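Local coordinates for extracellular solute-binding protein, family 1 (PDB 6FTH) that probably captures human milk oligosaccharides outside the cell and hands them to an ABC transporter for import into Bifidobacterium longum subsp. infantis, at residues A49-A54 and E363-Q368; V116-K121 and S410-D415; F296-D301 and D422-N427; V378-D381 and H385-V388; D391-A396 and N400-L405. All coordinates share one frame; numbering follows the deposited sequence.

Contacts 1, 2, 4 and 5 share one lobe of the binding protein. Helix 363-371 is common ground: Ser366 and Val367 of contact 1 reach contact 2, with Val367 CG2 4.2 Å from Ile413 CD1, and Glu363 OE2 lies 2.6 Å from Tyr386 OH of contact 4, probably hydrogen-bonded. The hairpin of contact 4 runs on into the helix of contact 5, where Val388 CG1 packs 3.7 Å from Tyr393 CD2. The centre of contact 3 is about 20 Å from that of contact 4, although their nearest atoms come within about 4 Å, without touching; contact 3 appears to link the two lobes. None of the five includes a ligand.

Contact 1 (A49-A54 and E363-Q368); sequences AKDLEA and EKYSVQ
Helices 47-56 and 363-371 come nearest at Leu52 and Tyr365, whose CA atoms lie 7.4 Å apart. The Tyr365 ring lies between them. Leu52 drops CD1 over the centre of one face, 3.9 Å from the ring centroid and 13° off the normal, a CH-pi contact; CG anti to the backbone N (chi1 175°) together with chi2 near 64° puts this methyl over the ring, while CB rests near CE1. Lys364 CG lies over the opposite face, nearer the rim. At the phenol end Tyr365 OH sits 3.2 Å from Asp51 CB, and its strong polar partner is Asp55 OD2. Asp51 turns OD1 back to Gln47 and uses OD2 for two waters: one donates to Gln368 OE1 as well, the other accepts from Gln368 NE2 and reaches Tyr365 OH weakly. With only an alanine at Tyr365, Leu52 CD1 would probably lose the ring beneath it and Asp55 its phenol partner. Gln368 NE2 also donates to Lys364 O (3.1 Å), which steadies the amide. Behind the ring contact, Leu52 continues into Leu356, Leu359 and Leu360 of helix 350-360, while Ala49 turns to Trp62 on strand 59-66.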
# COMPACT_ATOMS: atom_id res chain seq x y z
N ALA A 49 8.32 23.57 9.99
CA ALA A 49 9.12 23.82 8.80
C ALA A 49 9.95 25.09 8.96
O ALA A 49 11.06 25.19 8.41
CB ALA A 49 8.23 23.91 7.57
N LYS A 50 9.42 26.08 9.68
CA LYS A 50 10.20 27.27 10.01
C LYS A 50 11.33 26.92 10.98
O LYS A 50 12.48 27.36 10.79
CB LYS A 50 9.28 28.33 10.61
CG LYS A 50 8.36 29.00 9.61
CD LYS A 50 7.82 30.33 10.14
CE LYS A 50 6.97 31.06 9.10
NZ LYS A 50 7.57 31.11 7.74
N ASP A 51 11.02 26.11 11.99
CA ASP A 51 12.04 25.61 12.90
C ASP A 51 13.12 24.85 12.15
O ASP A 51 14.32 25.01 12.41
CB ASP A 51 11.42 24.67 13.95
CG ASP A 51 10.49 25.38 14.91
OD1 ASP A 51 10.42 26.63 14.89
OD2 ASP A 51 9.81 24.68 15.70
N LEU A 52 12.72 23.99 11.20
CA LEU A 52 13.69 23.17 10.50
C LEU A 52 14.67 24.03 9.73
O LEU A 52 15.88 23.79 9.75
CB LEU A 52 12.96 22.23 9.54
CG LEU A 52 13.79 21.34 8.61
CD1 LEU A 52 14.60 20.37 9.42
CD2 LEU A 52 12.86 20.61 7.63
N GLU A 53 14.15 25.05 9.04
CA GLU A 53 14.99 25.96 8.27
C GLU A 53 16.00 26.66 9.17
O GLU A 53 17.18 26.75 8.84
CB GLU A 53 14.11 26.98 7.56
CG GLU A 53 14.89 27.90 6.67
CD GLU A 53 13.99 28.77 5.80
OE1 GLU A 53 12.79 28.91 6.12
OE2 GLU A 53 14.48 29.30 4.79
N ALA A 54 15.55 27.15 10.32
CA ALA A 54 16.47 27.78 11.27
C ALA A 54 17.54 26.79 11.72
O ALA A 54 18.73 27.10 11.74
CB ALA A 54 15.68 28.28 12.47
N GLU A 363 14.08 12.55 15.45
CA GLU A 363 12.77 12.35 16.07
C GLU A 363 11.97 13.64 16.10
O GLU A 363 10.77 13.65 15.78
CB GLU A 363 12.96 11.76 17.47
CG GLU A 363 11.68 11.44 18.21
CD GLU A 363 11.92 10.79 19.56
OE1 GLU A 363 12.90 10.00 19.62
OE2 GLU A 363 11.16 11.06 20.53
N LYS A 364 12.64 14.76 16.44
CA LYS A 364 12.02 16.08 16.47
C LYS A 364 11.23 16.38 15.20
O LYS A 364 10.06 16.79 15.27
CB LYS A 364 13.13 17.12 16.66
CG LYS A 364 12.68 18.57 16.71
CD LYS A 364 13.87 19.56 16.85
CE LYS A 364 14.60 19.44 18.18
NZ LYS A 364 15.66 20.50 18.31
N TYR A 365 11.83 16.17 14.03
CA TYR A 365 11.16 16.56 12.78
C TYR A 365 10.37 15.42 12.15
O TYR A 365 9.39 15.68 11.45
CB TYR A 365 12.13 17.23 11.81
CG TYR A 365 12.55 18.58 12.35
CD1 TYR A 365 11.63 19.59 12.42
CD2 TYR A 365 13.81 18.78 12.87
CE1 TYR A 365 11.95 20.83 12.99
CE2 TYR A 365 14.16 20.01 13.43
CZ TYR A 365 13.22 21.02 13.48
OH TYR A 365 13.55 22.24 14.05
N SER A 366 10.73 14.17 12.41
CA SER A 366 9.92 13.07 11.90
C SER A 366 8.54 13.07 12.55
O SER A 366 7.52 12.94 11.87
CB SER A 366 10.63 11.74 12.11
OG SER A 366 11.75 11.57 11.25
N VAL A 367 8.49 13.27 13.87
CA VAL A 367 7.20 13.29 14.55
C VAL A 367 6.38 14.49 14.11
O VAL A 367 5.18 14.36 13.85
CB VAL A 367 7.38 13.23 16.08
CG1 VAL A 367 6.04 13.44 16.76
CG2 VAL A 367 7.98 11.88 16.49
N GLN A 368 7.02 15.66 13.97
CA GLN A 368 6.27 16.86 13.59
C GLN A 368 5.82 16.81 12.13
O GLN A 368 4.72 17.27 11.80
CB GLN A 368 7.07 18.13 13.89
CG GLN A 368 7.20 18.40 15.38
CD GLN A 368 7.86 19.74 15.64
OE1 GLN A 368 7.17 20.74 15.87
NE2 GLN A 368 9.19 19.78 15.56
O HOH W 1 7.39 23.39 15.69
O HOH W 2 10.82 22.13 16.13

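Contact 2 (V116-K121 and S410-D415)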
# COMPACT_ATOMS: atom_id res chain seq x y z
N VAL A 116 19.78 9.00 9.81
CA VAL A 116 19.43 8.03 8.77
C VAL A 116 20.17 6.73 9.01
O VAL A 116 19.61 5.64 8.83
CB VAL A 116 19.76 8.60 7.38
CG1 VAL A 116 19.47 7.56 6.28
CG2 VAL A 116 18.98 9.89 7.10
N LYS A 117 21.44 6.80 9.41
CA LYS A 117 22.14 5.57 9.78
C LYS A 117 21.42 4.84 10.90
O LYS A 117 21.34 3.61 10.91
CB LYS A 117 23.58 5.89 10.21
CG LYS A 117 24.52 6.15 9.07
CD LYS A 117 25.97 5.97 9.50
CE LYS A 117 26.40 6.99 10.52
NZ LYS A 117 27.88 6.86 10.74
N GLN A 118 20.91 5.59 11.88
CA GLN A 118 20.19 4.96 12.99
C GLN A 118 18.90 4.32 12.50
O GLN A 118 18.55 3.20 12.91
CB GLN A 118 19.92 6.00 14.08
CG GLN A 118 19.34 5.42 15.32
CD GLN A 118 20.35 4.60 16.08
OE1 GLN A 118 21.56 4.83 15.96
NE2 GLN A 118 19.87 3.64 16.84
N PHE A 119 18.18 5.02 11.61
CA PHE A 119 17.01 4.43 10.97
C PHE A 119 17.37 3.07 10.36
O PHE A 119 16.71 2.07 10.64
CB PHE A 119 16.52 5.44 9.91
CG PHE A 119 15.33 5.01 9.05
CD1 PHE A 119 14.47 3.99 9.40
CD2 PHE A 119 15.11 5.68 7.85
CE1 PHE A 119 13.40 3.64 8.58
CE2 PHE A 119 14.03 5.35 7.04
CZ PHE A 119 13.19 4.33 7.41
N PHE A 120 18.45 3.03 9.58
CA PHE A 120 18.83 1.81 8.90
C PHE A 120 19.33 0.74 9.86
O PHE A 120 19.16 -0.45 9.57
CB PHE A 120 19.91 2.12 7.85
CG PHE A 120 19.42 2.93 6.68
CD1 PHE A 120 18.05 3.19 6.46
CD2 PHE A 120 20.33 3.43 5.77
CE1 PHE A 120 17.63 3.91 5.35
CE2 PHE A 120 19.91 4.15 4.66
CZ PHE A 120 18.56 4.41 4.46
N LYS A 121 19.96 1.13 10.97
CA LYS A 121 20.36 0.16 11.99
C LYS A 121 19.15 -0.52 12.60
O LYS A 121 19.11 -1.75 12.75
CB LYS A 121 21.15 0.84 13.10
CG LYS A 121 21.59 -0.14 14.24
CD LYS A 121 22.39 0.56 15.33
CE LYS A 121 23.03 -0.44 16.32
NZ LYS A 121 22.03 -1.36 16.92
N SER A 410 8.86 12.52 5.07
CA SER A 410 10.24 12.12 4.79
C SER A 410 10.93 12.00 6.15
O SER A 410 11.59 12.94 6.61
CB SER A 410 10.93 13.14 3.93
OG SER A 410 10.21 13.31 2.73
N GLY A 411 10.82 10.83 6.76
CA GLY A 411 11.36 10.63 8.10
C GLY A 411 11.06 9.23 8.57
O GLY A 411 10.66 8.37 7.78
N TRP A 412 11.25 8.99 9.87
CA TRP A 412 10.99 7.68 10.42
C TRP A 412 10.53 7.79 11.87
O TRP A 412 11.01 8.66 12.60
CB TRP A 412 12.18 6.72 10.31
CG TRP A 412 13.37 7.01 11.20
CD1 TRP A 412 14.17 8.12 11.18
CD2 TRP A 412 13.91 6.13 12.20
NE1 TRP A 412 15.16 8.00 12.14
CE2 TRP A 412 15.02 6.79 12.77
CE3 TRP A 412 13.57 4.86 12.67
CZ2 TRP A 412 15.80 6.21 13.76
CZ3 TRP A 412 14.33 4.29 13.67
CH2 TRP A 412 15.43 4.97 14.20
N ILE A 413 9.61 6.92 12.24
CA ILE A 413 9.11 6.81 13.62
C ILE A 413 9.81 5.61 14.25
O ILE A 413 9.47 4.46 13.91
CB ILE A 413 7.58 6.67 13.68
CG1 ILE A 413 6.85 7.78 12.92
CG2 ILE A 413 7.13 6.64 15.15
CD1 ILE A 413 7.12 9.19 13.38
N PRO A 414 10.78 5.81 15.15
CA PRO A 414 11.47 4.68 15.78
C PRO A 414 10.53 3.88 16.67
O PRO A 414 9.57 4.40 17.24
CB PRO A 414 12.57 5.35 16.62
CG PRO A 414 12.75 6.72 16.02
CD PRO A 414 11.36 7.11 15.57
N ASP A 415 10.84 2.58 16.83
CA ASP A 415 10.01 1.72 17.68
C ASP A 415 9.99 2.17 19.15
O ASP A 415 9.02 1.88 19.87
CB ASP A 415 10.51 0.29 17.60
CG ASP A 415 10.16 -0.42 16.32
OD1 ASP A 415 9.57 0.19 15.37
OD2 ASP A 415 10.49 -1.63 16.22
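Trp412, whose indole lies flat against Phe119, donates its backbone N to Ser366 OG, a hydroxyl that is also hydrogen-bonded to Leu360 O. With the main chain held there, the indole reaches helix 114-122. Trp412 CG stands between the backbone N and the carbonyl carbon (chi1 71°), which sends the indole toward the helix. The two aromatics form an offset stack: the Phe119 ring and the five-membered ring of Trp412 have centroids 4.5 Å apart and planes 18° from parallel. The two side chains run antiparallel, and each therefore covers the root of the other. Phe119 CA points at the six-membered ring of Trp412, 3.4 Å from its centroid, while Trp412 CB sits 3.6 Å from the centroid of the Phe119 ring; both are CH-pi contacts over the face. In the two-lobed fold of the solute-binding proteins, this pair joins a helix to the loop that leads from helix 390-398 to strand 418-420. That loop also runs beside strand 140-143, with Gly411 and Ile413 both bonded through the backbone to Ser143. On the other side of the indole Pro414 CG lies 3.6 Å above the plane, toward the rim. Gln118 CG lies 3.9 Å from Trp412 CZ2, at the benzo part of the indole, its chain bent at chi2, and its NE2 goes to Glu122 OE2.

Contact 3 (F296-D301 and D422-N427)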
# COMPACT_ATOMS: atom_id res chain seq x y z
N PHE A 296 -13.63 -5.93 1.22
CA PHE A 296 -12.21 -5.79 1.52
C PHE A 296 -11.87 -4.33 1.77
O PHE A 296 -12.41 -3.44 1.10
CB PHE A 296 -11.36 -6.34 0.37
CG PHE A 296 -11.56 -7.80 0.10
CD1 PHE A 296 -11.05 -8.76 0.95
CD2 PHE A 296 -12.25 -8.22 -1.02
CE1 PHE A 296 -11.24 -10.11 0.69
CE2 PHE A 296 -12.45 -9.56 -1.30
CZ PHE A 296 -11.93 -10.51 -0.46
N GLY A 297 -10.97 -4.08 2.71
CA GLY A 297 -10.62 -2.70 2.99
C GLY A 297 -9.46 -2.57 3.95
O GLY A 297 -8.77 -3.54 4.27
N TRP A 298 -9.27 -1.33 4.42
CA TRP A 298 -8.15 -0.90 5.26
C TRP A 298 -8.47 -1.02 6.75
O TRP A 298 -7.67 -1.60 7.50
CB TRP A 298 -7.86 0.57 4.93
CG TRP A 298 -6.88 1.28 5.80
CD1 TRP A 298 -7.17 2.10 6.86
CD2 TRP A 298 -5.46 1.27 5.67
NE1 TRP A 298 -6.00 2.59 7.40
CE2 TRP A 298 -4.94 2.10 6.69
CE3 TRP A 298 -4.57 0.64 4.80
CZ2 TRP A 298 -3.58 2.34 6.84
CZ3 TRP A 298 -3.21 0.88 4.96
CH2 TRP A 298 -2.73 1.70 5.98
N SER A 299 -9.61 -0.48 7.18
CA SER A 299 -10.04 -0.56 8.58
C SER A 299 -11.56 -0.43 8.61
O SER A 299 -12.16 0.09 7.67
CB SER A 299 -9.41 0.54 9.43
OG SER A 299 -9.99 1.79 9.09
N GLN A 300 -12.17 -0.91 9.69
CA GLN A 300 -13.62 -0.78 9.80
C GLN A 300 -14.04 0.67 9.74
O GLN A 300 -15.03 1.01 9.09
CB GLN A 300 -14.16 -1.48 11.03
CG GLN A 300 -13.85 -2.95 11.08
CD GLN A 300 -12.63 -3.23 11.93
OE1 GLN A 300 -11.52 -2.83 11.60
NE2 GLN A 300 -12.84 -3.91 13.06
N ASP A 301 -13.29 1.57 10.38
CA ASP A 301 -13.67 2.98 10.33
C ASP A 301 -13.62 3.51 8.91
O ASP A 301 -14.54 4.21 8.47
CB ASP A 301 -12.77 3.82 11.24
CG ASP A 301 -13.24 5.27 11.31
OD1 ASP A 301 -14.18 5.56 12.09
OD2 ASP A 301 -12.72 6.10 10.54
N ASP A 422 -2.94 8.43 17.38
CA ASP A 422 -2.85 8.24 15.93
C ASP A 422 -3.93 7.23 15.64
O ASP A 422 -3.71 6.01 15.66
CB ASP A 422 -1.49 7.72 15.49
CG ASP A 422 -1.47 7.35 14.03
OD1 ASP A 422 -2.47 7.62 13.32
OD2 ASP A 422 -0.43 6.82 13.58
N VAL A 423 -5.14 7.73 15.41
CA VAL A 423 -6.31 6.86 15.32
C VAL A 423 -6.22 5.93 14.11
O VAL A 423 -6.66 4.77 14.16
CB VAL A 423 -7.57 7.74 15.30
CG1 VAL A 423 -8.80 6.96 14.97
CG2 VAL A 423 -7.73 8.45 16.66
N ASP A 424 -5.67 6.43 13.00
CA ASP A 424 -5.52 5.57 11.83
C ASP A 424 -4.58 4.40 12.14
O ASP A 424 -4.89 3.25 11.82
CB ASP A 424 -5.04 6.38 10.62
CG ASP A 424 -5.16 5.60 9.31
OD1 ASP A 424 -6.20 4.91 9.13
OD2 ASP A 424 -4.24 5.66 8.46
N GLY A 425 -3.45 4.67 12.78
CA GLY A 425 -2.55 3.59 13.16
C GLY A 425 -3.18 2.62 14.14
O GLY A 425 -3.02 1.40 14.02
N ASP A 426 -3.91 3.14 15.14
CA ASP A 426 -4.59 2.27 16.09
C ASP A 426 -5.58 1.37 15.37
O ASP A 426 -5.68 0.17 15.66
CB ASP A 426 -5.34 3.10 17.13
CG ASP A 426 -4.43 3.91 18.04
OD1 ASP A 426 -3.19 3.70 18.10
OD2 ASP A 426 -5.02 4.79 18.73
N ASN A 427 -6.34 1.95 14.43
CA ASN A 427 -7.33 1.20 13.68
C ASN A 427 -6.67 0.11 12.84
O ASN A 427 -7.14 -1.02 12.82
CB ASN A 427 -8.12 2.14 12.77
CG ASN A 427 -9.11 3.03 13.55
OD1 ASN A 427 -9.46 2.75 14.69
ND2 ASN A 427 -9.56 4.06 12.90
O HOH W 3 -8.67 4.09 9.94
O HOH W 4 -9.87 -1.25 13.17
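Asn427, Trp298 and Asp424 carry this contact, in which the turn after strand 292-297 meets the first turns of helix 423-432. Trp298 swings out with CG anti to its backbone N (chi1 172°) and donates NE1 to Asp424 OD1 at 2.9 Å, with an N-H...O angle of 155°. The indole meets the carboxylate on its syn side, 24° out of the carboxylate plane, so the bond is a little tilted. The same oxygen takes a second donor, a water 2.7 Å from Asp424 OD1. That water is shared: it lies 2.8 Å from Ser299 OG and accepts from Asn427 ND2. Ser299 OG is occupied elsewhere too, capping Ala302 N at the start of helix 300-304.

Asn427 packs by its carbon as well as its amide. Its CB rests 3.9 Å from Ser299 CB, and its ND2 lies 3.6 Å from Asp301 CB, with the Asp301 carboxylate turned to Lys308. A second water donates to both Gln300 OE1 and Asn427 O. On the helix itself Asp422 is the N-cap, its OD1 accepting from Gly425 N. A phenylalanine in place of Trp298 would probably cost Asp424 OD1 its indole N-H donor and leave the carboxylate freer to turn.

Two donors on one oxygen, in the first turn of a helix whose N-terminal end carries partial positive charge, are consistent with Asp424 being ionised; one direct bond and two bridging waters are consistent with a hydrated join between the lobes.

Contact 4 (V378-D381 and H385-V388); sequences VTDD and HYTV
His385 meets Asp381 at the edge of its imidazole, with Asp381 OD2 and Thr387 OG1 both close to the ring plane. CG anti to the backbone N (chi1 -171°) directs the ring so that ND1 donates to Asp381 OD2 at 2.7 Å, 5° out of the ring plane, although the carboxylate is turned 38° from the ring. The other flat group, the Tyr386 ring, runs beside the Asp380 side chain in the same direction, with Tyr386 CE1 3.7 Å from Asp380 OD1; that oxygen bonds to Gly382 N at the end of strand 378-382.

These residues belong to an antiparallel hairpin. Thr379 and Thr387 form the hydrogen-bonded pair, Thr379 N giving to Thr387 O at 2.8 Å and Thr387 N to Thr379 O at 3.1 Å. On the face of Val378, Tyr386 and Val388, Val378 CG2 packs 3.8 Å from Tyr386 CB, over Leu371 and Val367 of helix 363-371.

Asp381 OD2 has two donors on different sides, Thr387 OG1 on the syn side at 2.7 Å and His385 ND1 on the anti side. This grip pins the carboxylate across the strand pair and would tend to keep a proton on His385 ND1.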
# COMPACT_ATOMS: atom_id res chain seq x y z
N VAL A 378 -0.10 18.02 18.44
CA VAL A 378 0.62 16.97 19.15
C VAL A 378 1.41 17.59 20.29
O VAL A 378 2.00 18.67 20.14
CB VAL A 378 1.53 16.16 18.19
CG1 VAL A 378 2.53 17.06 17.52
CG2 VAL A 378 2.25 15.02 18.93
N THR A 379 1.39 16.92 21.43
CA THR A 379 2.12 17.33 22.62
C THR A 379 3.32 16.40 22.81
O THR A 379 3.17 15.18 22.74
CB THR A 379 1.20 17.26 23.84
OG1 THR A 379 0.16 18.23 23.69
CG2 THR A 379 1.97 17.56 25.11
N ASP A 380 4.49 16.99 23.03
CA ASP A 380 5.68 16.25 23.42
C ASP A 380 5.63 16.03 24.92
O ASP A 380 5.82 16.98 25.69
CB ASP A 380 6.93 17.03 23.01
CG ASP A 380 8.22 16.32 23.37
OD1 ASP A 380 8.18 15.25 24.01
OD2 ASP A 380 9.29 16.82 22.99
N ASP A 381 5.34 14.81 25.35
CA ASP A 381 5.15 14.49 26.75
C ASP A 381 6.45 14.16 27.46
O ASP A 381 6.45 13.96 28.69
CB ASP A 381 4.21 13.30 26.89
CG ASP A 381 2.85 13.53 26.23
OD1 ASP A 381 2.24 14.60 26.49
OD2 ASP A 381 2.39 12.64 25.47
N HIS A 385 7.29 9.91 24.25
CA HIS A 385 5.84 9.75 24.19
C HIS A 385 5.21 11.04 23.67
O HIS A 385 5.62 12.15 24.04
CB HIS A 385 5.26 9.42 25.57
CG HIS A 385 3.81 9.04 25.53
ND1 HIS A 385 2.80 9.97 25.40
CD2 HIS A 385 3.20 7.83 25.55
CE1 HIS A 385 1.64 9.35 25.36
NE2 HIS A 385 1.85 8.05 25.44
N TYR A 386 4.23 10.88 22.78
CA TYR A 386 3.56 12.00 22.14
C TYR A 386 2.06 11.74 22.19
O TYR A 386 1.63 10.60 22.05
CB TYR A 386 4.02 12.16 20.69
CG TYR A 386 5.50 12.41 20.61
CD1 TYR A 386 6.02 13.69 20.71
CD2 TYR A 386 6.38 11.34 20.53
CE1 TYR A 386 7.37 13.91 20.68
CE2 TYR A 386 7.75 11.54 20.48
CZ TYR A 386 8.24 12.84 20.57
OH TYR A 386 9.59 13.10 20.55
N THR A 387 1.28 12.80 22.37
CA THR A 387 -0.18 12.71 22.41
C THR A 387 -0.80 13.63 21.37
O THR A 387 -0.51 14.82 21.32
CB THR A 387 -0.72 13.07 23.79
OG1 THR A 387 -0.15 12.18 24.76
CG2 THR A 387 -2.23 12.95 23.82
N VAL A 388 -1.65 13.05 20.54
CA VAL A 388 -2.39 13.77 19.51
C VAL A 388 -3.75 14.20 20.07
O VAL A 388 -4.46 13.42 20.71
CB VAL A 388 -2.57 12.88 18.27
CG1 VAL A 388 -3.40 13.62 17.19
CG2 VAL A 388 -1.24 12.45 17.72
O HOH W 5 -1.94 17.24 22.03

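Contact 5 (D391-A396 and N400-L405)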
# COMPACT_ATOMS: atom_id res chain seq x y z
N ASP A 391 -9.57 15.12 18.05
CA ASP A 391 -10.61 15.90 17.41
C ASP A 391 -10.03 17.05 16.61
O ASP A 391 -10.54 17.40 15.54
CB ASP A 391 -11.60 16.43 18.45
CG ASP A 391 -12.42 15.33 19.07
OD1 ASP A 391 -12.49 14.23 18.48
OD2 ASP A 391 -13.00 15.58 20.15
N LYS A 392 -8.97 17.66 17.12
CA LYS A 392 -8.33 18.77 16.42
C LYS A 392 -7.65 18.28 15.14
O LYS A 392 -7.68 18.97 14.11
CB LYS A 392 -7.31 19.43 17.34
CG LYS A 392 -6.83 20.79 16.83
CD LYS A 392 -5.98 21.50 17.88
CE LYS A 392 -5.37 22.80 17.35
NZ LYS A 392 -4.42 23.41 18.36
N TYR A 393 -7.05 17.10 15.20
CA TYR A 393 -6.43 16.49 14.02
C TYR A 393 -7.46 16.28 12.92
O TYR A 393 -7.24 16.66 11.77
CB TYR A 393 -5.80 15.17 14.47
CG TYR A 393 -5.08 14.35 13.42
CD1 TYR A 393 -5.78 13.73 12.40
CD2 TYR A 393 -3.71 14.15 13.51
CE1 TYR A 393 -5.13 12.97 11.46
CE2 TYR A 393 -3.04 13.38 12.57
CZ TYR A 393 -3.76 12.80 11.56
OH TYR A 393 -3.13 12.03 10.60
N THR A 394 -8.59 15.65 13.25
CA THR A 394 -9.60 15.40 12.22
C THR A 394 -10.16 16.70 11.65
O THR A 394 -10.41 16.80 10.45
CB THR A 394 -10.71 14.52 12.77
OG1 THR A 394 -11.28 15.13 13.92
CG2 THR A 394 -10.17 13.18 13.18
N LYS A 395 -10.33 17.71 12.50
CA LYS A 395 -10.78 18.99 11.98
C LYS A 395 -9.76 19.60 11.03
O LYS A 395 -10.13 20.14 9.99
CB LYS A 395 -11.11 19.95 13.13
CG LYS A 395 -11.65 21.29 12.63
CD LYS A 395 -12.19 22.14 13.73
CE LYS A 395 -12.91 23.36 13.13
NZ LYS A 395 -11.99 24.23 12.36
N ALA A 396 -8.47 19.51 11.35
CA ALA A 396 -7.46 20.07 10.45
C ALA A 396 -7.50 19.37 9.10
O ALA A 396 -7.38 20.02 8.04
CB ALA A 396 -6.07 19.93 11.09
N ASN A 400 -8.75 20.88 5.24
CA ASN A 400 -7.67 20.84 4.25
C ASN A 400 -6.48 21.68 4.68
O ASN A 400 -5.76 22.26 3.85
CB ASN A 400 -8.18 21.21 2.86
CG ASN A 400 -9.11 20.15 2.30
OD1 ASN A 400 -8.81 18.96 2.35
ND2 ASN A 400 -10.26 20.57 1.80
N LEU A 401 -6.23 21.73 5.99
CA LEU A 401 -5.18 22.54 6.57
C LEU A 401 -4.31 21.71 7.50
O LEU A 401 -3.84 22.20 8.53
CB LEU A 401 -5.76 23.75 7.30
CG LEU A 401 -6.44 24.78 6.39
CD1 LEU A 401 -7.25 25.77 7.24
CD2 LEU A 401 -5.40 25.49 5.56
N PHE A 402 -4.06 20.46 7.15
CA PHE A 402 -3.24 19.63 8.03
C PHE A 402 -1.85 20.25 8.15
O PHE A 402 -1.22 20.52 7.12
CB PHE A 402 -3.13 18.19 7.54
CG PHE A 402 -2.54 17.28 8.58
CD1 PHE A 402 -3.30 16.90 9.69
CD2 PHE A 402 -1.24 16.83 8.48
CE1 PHE A 402 -2.76 16.08 10.67
CE2 PHE A 402 -0.70 16.01 9.48
CZ PHE A 402 -1.47 15.64 10.57
N PRO A 403 -1.33 20.47 9.39
CA PRO A 403 -0.06 21.18 9.56
C PRO A 403 1.15 20.26 9.55
O PRO A 403 2.13 20.47 10.29
CB PRO A 403 -0.23 21.84 10.92
CG PRO A 403 -1.00 20.79 11.70
CD PRO A 403 -2.00 20.23 10.68
N GLY A 404 1.12 19.29 8.66
CA GLY A 404 2.26 18.44 8.43
C GLY A 404 2.12 17.72 7.10
O GLY A 404 1.22 18.01 6.31
N LEU A 405 3.03 16.79 6.86
CA LEU A 405 3.01 16.01 5.64
C LEU A 405 2.30 14.67 5.81
O LEU A 405 1.98 14.02 4.81
CB LEU A 405 4.45 15.77 5.18
CG LEU A 405 5.32 17.03 5.02
CD1 LEU A 405 6.69 16.72 4.51
CD2 LEU A 405 4.65 18.03 4.08
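Phe402 drives the edge of its ring into the face of Tyr393. The centroids are 4.8 Å apart and the planes stand at 65°, an edge-to-face pair in which Phe402 CE1 approaches Tyr393 CE2 to 3.3 Å. Tyr393 reaches over with CG anti to the backbone N (chi1 180°), a setting that lays its ring beside the returning chain. Next to the rings, Ala396 CB fills the corner, 4.1 Å from Pro403 CD and 4.3 Å from Phe402 CD1. Pro403 CD in turn sits over one face of the Phe402 ring, toward the rim.

The chain gets back to the helix by a Schellman motif. Asn400 takes a positive phi just after helix 390-398, with two bonds running back into the last turn. One of them is Leu401 N to Ala396 O, 2.9 Å and 163° at the hydrogen. Asn400 N and Phe402 N also pass near Ala396 O, but at angles too poor for hydrogen bonds.

Beyond this turn the backbone of Phe402 bonds to Ala39 and Asp41, and Pro403 O accepts from Trp48 NE1 of helix 47-56. Lys395 forms a salt bridge with Asp399, and Lys392 donates to Asn376 O.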